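Local coordinates for AB hydrolase-1 domain-containing protein (Streptococcus mutans, PDB 4L9A) that probably hydrolyses carboxylic esters, as a carboxylesterase of the alpha/beta hydrolase fold, at residues M25-L29 and L30-Y34; A89-G92 and L93-V97. One frame throughout, in Å; residues are numbered along the deposited sequence.

Contact 1 (M25-L29 and L30-Y34)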
HETATM    1  N   MSE A  25       6.070  17.631   3.595  1.00 28.03           N
HETATM    2  CA  MSE A  25       4.620  17.806   3.592  1.00 28.74           C
HETATM    3  C   MSE A  25       4.245  18.478   2.285  1.00 30.30           C
HETATM    4  O   MSE A  25       4.576  19.635   2.074  1.00 29.29           O
HETATM    5  CB  MSE A  25       4.159  18.688   4.760  1.00 31.64           C
HETATM    6  CG  MSE A  25       4.263  18.046   6.128  1.00 26.42           C
HETATM    7 SE   MSE A  25       3.043  16.504   6.357  1.00 44.57          SE
HETATM    8  CE  MSE A  25       2.342  16.971   8.143  1.00 34.77           C
ATOM      9  N   VAL A  26       3.565  17.750   1.401  1.00 28.15           N
ATOM     10  CA  VAL A  26       3.140  18.321   0.128  1.00 30.69           C
ATOM     11  C   VAL A  26       1.702  18.818   0.240  1.00 26.71           C
ATOM     12  O   VAL A  26       0.848  18.133   0.795  1.00 24.42           O
ATOM     13  CB  VAL A  26       3.223  17.267  -1.001  1.00 28.45           C
ATOM     14  CG1 VAL A  26       2.776  17.868  -2.327  1.00 26.61           C
ATOM     15  CG2 VAL A  26       4.635  16.730  -1.093  1.00 23.43           C
ATOM     16  N   ASN A  27       1.429  20.004  -0.286  1.00 28.38           N
ATOM     17  CA  ASN A  27       0.079  20.556  -0.208  1.00 29.03           C
ATOM     18  C   ASN A  27      -0.897  19.898  -1.177  1.00 29.04           C
ATOM     19  O   ASN A  27      -0.551  19.642  -2.330  1.00 26.99           O
ATOM     20  CB  ASN A  27       0.103  22.066  -0.438  1.00 25.55           C
ATOM     21  CG  ASN A  27       0.716  22.817   0.728  1.00 27.54           C
ATOM     22  OD1 ASN A  27       0.532  22.441   1.889  1.00 27.05           O
ATOM     23  ND2 ASN A  27       1.451  23.885   0.421  1.00 27.68           N
ATOM     24  N   THR A  28      -2.107  19.608  -0.701  1.00 27.40           N
ATOM     25  CA  THR A  28      -3.173  19.086  -1.570  1.00 31.16           C
ATOM     26  C   THR A  28      -4.524  19.671  -1.186  1.00 29.88           C
ATOM     27  O   THR A  28      -4.643  20.353  -0.170  1.00 29.05           O
ATOM     28  CB  THR A  28      -3.313  17.541  -1.497  1.00 29.69           C
ATOM     29  OG1 THR A  28      -4.029  17.171  -0.307  1.00 26.55           O
ATOM     30  CG2 THR A  28      -1.954  16.855  -1.522  1.00 23.14           C
ATOM     31  N   LEU A  29      -5.547  19.381  -1.983  1.00 29.62           N
ATOM     32  CA  LEU A  29      -6.900  19.794  -1.636  1.00 30.94           C
ATOM     33  C   LEU A  29      -7.356  19.167  -0.315  1.00 25.42           C
ATOM     34  O   LEU A  29      -8.249  19.703   0.339  1.00 31.67           O
ATOM     35  CB  LEU A  29      -7.890  19.472  -2.763  1.00 28.77           C
ATOM     36  CG  LEU A  29      -7.675  20.237  -4.065  1.00 34.45           C
ATOM     37  CD1 LEU A  29      -8.746  19.909  -5.119  1.00 33.57           C
ATOM     38  CD2 LEU A  29      -7.660  21.711  -3.800  1.00 30.21           C
ATOM     39  N   LEU A  30      -6.745  18.038   0.061  1.00 22.41           N
ATOM     40  CA  LEU A  30      -7.053  17.363   1.325  1.00 21.14           C
ATOM     41  C   LEU A  30      -6.171  17.849   2.481  1.00 20.52           C
ATOM     42  O   LEU A  30      -6.178  17.264   3.580  1.00 23.00           O
ATOM     43  CB  LEU A  30      -6.890  15.847   1.192  1.00 20.98           C
ATOM     44  CG  LEU A  30      -7.833  15.186   0.199  1.00 23.73           C
ATOM     45  CD1 LEU A  30      -7.532  13.680   0.091  1.00 27.25           C
ATOM     46  CD2 LEU A  30      -9.272  15.445   0.635  1.00 32.80           C
ATOM     47  N   GLY A  31      -5.429  18.922   2.236  1.00 24.94           N
ATOM     48  CA  GLY A  31      -4.501  19.427   3.236  1.00 21.56           C
ATOM     49  C   GLY A  31      -3.158  18.744   3.049  1.00 20.20           C
ATOM     50  O   GLY A  31      -2.972  17.992   2.088  1.00 21.45           O
ATOM     51  N   PRO A  32      -2.213  19.004   3.957  1.00 21.45           N
ATOM     52  CA  PRO A  32      -0.856  18.512   3.728  1.00 23.73           C
ATOM     53  C   PRO A  32      -0.773  17.002   3.807  1.00 23.31           C
ATOM     54  O   PRO A  32      -1.479  16.356   4.599  1.00 25.53           O
ATOM     55  CB  PRO A  32      -0.044  19.163   4.861  1.00 22.71           C
ATOM     56  CG  PRO A  32      -0.841  20.422   5.216  1.00 28.46           C
ATOM     57  CD  PRO A  32      -2.278  19.979   5.070  1.00 24.66           C
ATOM     58  N   ILE A  33       0.082  16.436   2.967  1.00 23.19           N
ATOM     59  CA  ILE A  33       0.266  14.983   2.960  1.00 23.47           C
ATOM     60  C   ILE A  33       1.751  14.697   3.138  1.00 19.85           C
ATOM     61  O   ILE A  33       2.574  15.250   2.434  1.00 22.90           O
ATOM     62  CB  ILE A  33      -0.249  14.367   1.657  1.00 22.44           C
ATOM     63  CG1 ILE A  33      -1.751  14.629   1.512  1.00 23.44           C
ATOM     64  CG2 ILE A  33       0.041  12.844   1.607  1.00 22.64           C
ATOM     65  CD1 ILE A  33      -2.635  13.813   2.515  1.00 24.43           C
ATOM     66  N   TYR A  34       2.082  13.835   4.088  1.00 26.64           N
ATOM     67  CA  TYR A  34       3.466  13.454   4.330  1.00 27.90           C
ATOM     68  C   TYR A  34       4.024  12.521   3.253  1.00 28.35           C
ATOM     69  O   TYR A  34       3.438  11.473   2.929  1.00 20.02           O
ATOM     70  CB  TYR A  34       3.568  12.790   5.694  1.00 26.21           C
ATOM     71  CG  TYR A  34       4.956  12.362   6.117  1.00 24.58           C
ATOM     72  CD1 TYR A  34       5.819  13.264   6.733  1.00 33.09           C
ATOM     73  CD2 TYR A  34       5.380  11.041   5.955  1.00 25.98           C
ATOM     74  CE1 TYR A  34       7.073  12.878   7.150  1.00 31.22           C
ATOM     75  CE2 TYR A  34       6.641  10.638   6.380  1.00 29.47           C
ATOM     76  CZ  TYR A  34       7.481  11.566   6.975  1.00 30.41           C
ATOM     77  OH  TYR A  34       8.733  11.191   7.398  1.00 31.41           O
TER
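The beta hairpin of strands 22-26 and 33-38, at the edge of the alpha/beta hydrolase sheet, closes through Thr-28, whose hydroxyl grips the backbone of Leu-30 and Gly-31. Thr-28 OG1 gives its proton to Gly-31 O at 2.7 Å, lying in the carbonyl plane on a lone pair, and takes the N-H of Leu-30 at 2.9 Å. A first torsion of 79° sets OG1 between the backbone N and carbonyl carbon of its own residue, facing into the type I turn from Thr-28 to Gly-31. The turn bond runs from Gly-31 N to Thr-28 O (2.9 Å), and Thr-28 N adds a weak bond back to Gly-31 O. Gly-31 suits the last turn position, since its positive phi of 89° with psi near 180° would jam a beta carbon against the preceding carbonyl. Beyond the turn, Val-26 and Ile-33 form a hydrogen-bonded antiparallel pair, each N-H reaching the other's oxygen at 2.9 Å. Thr-28 CG2 meets Ile-33 CG1 at 3.8 Å, the two side chains crossing at about a right angle. On the face shared by Met-25 and Tyr-34, the selenomethionine chain bends so that SE lies 3.8 Å from Tyr-34 CB, near the ring plane at its edge. The branched side chains of Leu-30 and Ile-33 pack on helix 93-106, against Ala-99 and Ile-103 respectively. Threonine thus combines both roles here: its hydroxyl ties together the polar backbone of the turn, while its methyl joins the apolar side of the hairpin.

Contact 2 (A89-G92 and L93-V97)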
ATOM      1  N   ALA A  89     -14.889  11.807   6.531  1.00 27.72           N
ATOM      2  CA  ALA A  89     -16.299  11.634   6.177  1.00 30.16           C
ATOM      3  C   ALA A  89     -16.701  12.140   4.795  1.00 37.92           C
ATOM      4  O   ALA A  89     -17.519  11.508   4.125  1.00 34.17           O
ATOM      5  CB  ALA A  89     -17.198  12.267   7.235  1.00 34.78           C
ATOM      6  N   ASN A  90     -16.163  13.285   4.373  1.00 29.25           N
ATOM      7  CA  ASN A  90     -16.551  13.863   3.085  1.00 34.76           C
ATOM      8  C   ASN A  90     -15.521  13.628   1.984  1.00 34.64           C
ATOM      9  O   ASN A  90     -15.564  14.280   0.946  1.00 41.22           O
ATOM     10  CB  ASN A  90     -16.840  15.364   3.224  1.00 31.81           C
ATOM     11  CG  ASN A  90     -18.119  15.633   3.966  1.00 37.80           C
ATOM     12  OD1 ASN A  90     -19.120  14.952   3.747  1.00 35.32           O
ATOM     13  ND2 ASN A  90     -18.098  16.623   4.865  1.00 32.25           N
ATOM     14  N   VAL A  91     -14.585  12.716   2.235  1.00 29.83           N
ATOM     15  CA  VAL A  91     -13.523  12.418   1.275  1.00 24.90           C
ATOM     16  C   VAL A  91     -13.916  11.172   0.483  1.00 33.90           C
ATOM     17  O   VAL A  91     -14.392  10.200   1.058  1.00 29.85           O
ATOM     18  CB  VAL A  91     -12.168  12.217   1.988  1.00 24.47           C
ATOM     19  CG1 VAL A  91     -11.075  11.911   0.989  1.00 21.27           C
ATOM     20  CG2 VAL A  91     -11.812  13.485   2.810  1.00 29.97           C
ATOM     21  N   GLY A  92     -13.766  11.223  -0.837  1.00 28.09           N
ATOM     22  CA  GLY A  92     -14.028  10.058  -1.670  1.00 34.79           C
ATOM     23  C   GLY A  92     -12.736   9.546  -2.263  1.00 32.62           C
ATOM     24  O   GLY A  92     -11.731  10.261  -2.252  1.00 26.92           O
ATOM     25  N   LEU A  93     -12.743   8.315  -2.775  1.00 31.07           N
ATOM     26  CA  LEU A  93     -11.536   7.748  -3.374  1.00 30.53           C
ATOM     27  C   LEU A  93     -11.012   8.691  -4.460  1.00 29.43           C
ATOM     28  O   LEU A  93      -9.806   8.855  -4.638  1.00 23.67           O
ATOM     29  CB  LEU A  93     -11.811   6.362  -3.975  1.00 35.46           C
ATOM     30  CG  LEU A  93     -10.597   5.647  -4.584  1.00 31.32           C
ATOM     31  CD1 LEU A  93      -9.460   5.517  -3.558  1.00 27.09           C
ATOM     32  CD2 LEU A  93     -10.984   4.262  -5.181  1.00 32.27           C
ATOM     33  N   ARG A  94     -11.934   9.307  -5.182  1.00 26.35           N
ATOM     34  CA  ARG A  94     -11.568  10.244  -6.233  1.00 36.11           C
ATOM     35  C   ARG A  94     -10.752  11.397  -5.655  1.00 32.47           C
ATOM     36  O   ARG A  94      -9.802  11.888  -6.288  1.00 25.64           O
ATOM     37  CB  ARG A  94     -12.817  10.800  -6.918  1.00 45.53           C
ATOM     38  CG  ARG A  94     -12.519  11.880  -7.963  1.00 59.22           C
ATOM     39  CD  ARG A  94     -13.749  12.744  -8.268  1.00 72.35           C
ATOM     40  NE  ARG A  94     -14.018  13.726  -7.218  1.00 76.45           N
ATOM     41  CZ  ARG A  94     -13.781  15.029  -7.333  1.00 83.74           C
ATOM     42  NH1 ARG A  94     -13.274  15.518  -8.460  1.00 86.97           N
ATOM     43  NH2 ARG A  94     -14.058  15.848  -6.328  1.00 83.94           N
ATOM     44  N   ASP A  95     -11.136  11.837  -4.459  1.00 27.17           N
ATOM     45  CA  ASP A  95     -10.443  12.950  -3.809  1.00 34.90           C
ATOM     46  C   ASP A  95      -9.023  12.532  -3.441  1.00 31.02           C
ATOM     47  O   ASP A  95      -8.056  13.256  -3.701  1.00 28.12           O
ATOM     48  CB  ASP A  95     -11.224  13.445  -2.579  1.00 24.23           C
ATOM     49  CG  ASP A  95     -12.613  13.975  -2.939  1.00 35.36           C
ATOM     50  OD1 ASP A  95     -12.709  14.856  -3.822  1.00 36.76           O
ATOM     51  OD2 ASP A  95     -13.612  13.506  -2.353  1.00 35.65           O
ATOM     52  N   TRP A  96      -8.901  11.343  -2.858  1.00 25.03           N
ATOM     53  CA  TRP A  96      -7.597  10.840  -2.448  1.00 22.94           C
ATOM     54  C   TRP A  96      -6.724  10.588  -3.682  1.00 27.84           C
ATOM     55  O   TRP A  96      -5.547  10.942  -3.694  1.00 25.80           O
ATOM     56  CB  TRP A  96      -7.772   9.601  -1.579  1.00 19.52           C
ATOM     57  CG  TRP A  96      -6.524   8.879  -1.175  1.00 22.16           C
ATOM     58  CD1 TRP A  96      -6.313   7.532  -1.242  1.00 21.16           C
ATOM     59  CD2 TRP A  96      -5.325   9.448  -0.617  1.00 23.88           C
ATOM     60  NE1 TRP A  96      -5.065   7.226  -0.759  1.00 22.57           N
ATOM     61  CE2 TRP A  96      -4.439   8.377  -0.378  1.00 21.88           C
ATOM     62  CE3 TRP A  96      -4.924  10.750  -0.303  1.00 25.87           C
ATOM     63  CZ2 TRP A  96      -3.165   8.576   0.159  1.00 19.84           C
ATOM     64  CZ3 TRP A  96      -3.655  10.944   0.219  1.00 20.83           C
ATOM     65  CH2 TRP A  96      -2.794   9.859   0.456  1.00 24.99           C
ATOM     66  N   VAL A  97      -7.309  10.009  -4.734  1.00 24.83           N
ATOM     67  CA  VAL A  97      -6.589   9.835  -5.995  1.00 23.23           C
ATOM     68  C   VAL A  97      -6.115  11.174  -6.607  1.00 32.18           C
ATOM     69  O   VAL A  97      -4.985  11.267  -7.091  1.00 30.38           O
ATOM     70  CB  VAL A  97      -7.423   9.038  -7.029  1.00 23.67           C
ATOM     71  CG1 VAL A  97      -6.772   9.085  -8.414  1.00 27.15           C
ATOM     72  CG2 VAL A  97      -7.568   7.589  -6.579  1.00 22.09           C
TER
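Gly-92 O accepts two backbone N-H groups from the first turn of helix 93-106. Trp-96 N binds it at 3.1 Å, while Asp-95 N approaches at 2.8 Å but weakly, at a bent angle of 124°. The amide of Gly-92 is held in the reverse direction: its N-H is taken by Asp-95 OD2 at 2.7 Å, through the anti lone pair of that oxygen. Asp-95 can reach back because its CG lies beside its own backbone N (chi1 -62°), which turns the carboxylate toward the start of the helix. OD1 forms a salt bridge with Arg-94 NH2 at 3.0 Å, so neighbouring groups engage both carboxylate oxygens and should limit its rotation. The negative charge also sits near the amino end of the helix, where the helix dipole would probably favour it. Val-91 CG1 lies 3.9 Å from Asp-95 CB, a van der Waals contact beside the polar bond. Leu-93 packs its branched chain on helix 120-130, against Phe-122 and Gln-126; an apolar residue fits that buried position. Glycine at the N-cap has no side chain to accept an N-H of the first turn, but its own N-H is held by Asp-95, three residues on. That backward bond is the half of a capping box supplied by the helix, here at the entrance to helix 93-106 of the alpha/beta hydrolase fold.

Overall arrangement
Contact 1 and contact 2 lie in series along the chain, on the same side of its centre, with their own centres about 13 Å apart. The hairpin 25-34 packs on the start of helix 93-106 through apolar branches. Leu-30 CD1 rests 3.8 Å from Trp-96 CA, and its other methyl, CD2, lies 3.9 Å from Val-91 CG2, so one leucine bridges the helix and the loop leading into it. Farther along, Ile-33 CD1 meets the indole at Trp-96 CZ3, 3.8 Å away. The turn and strand 33-38 are thereby joined to the first helical turn. In the loop before the helix, Asn-90 ND2 hydrogen-bonds a glycerol, probably from the crystallisation liquor.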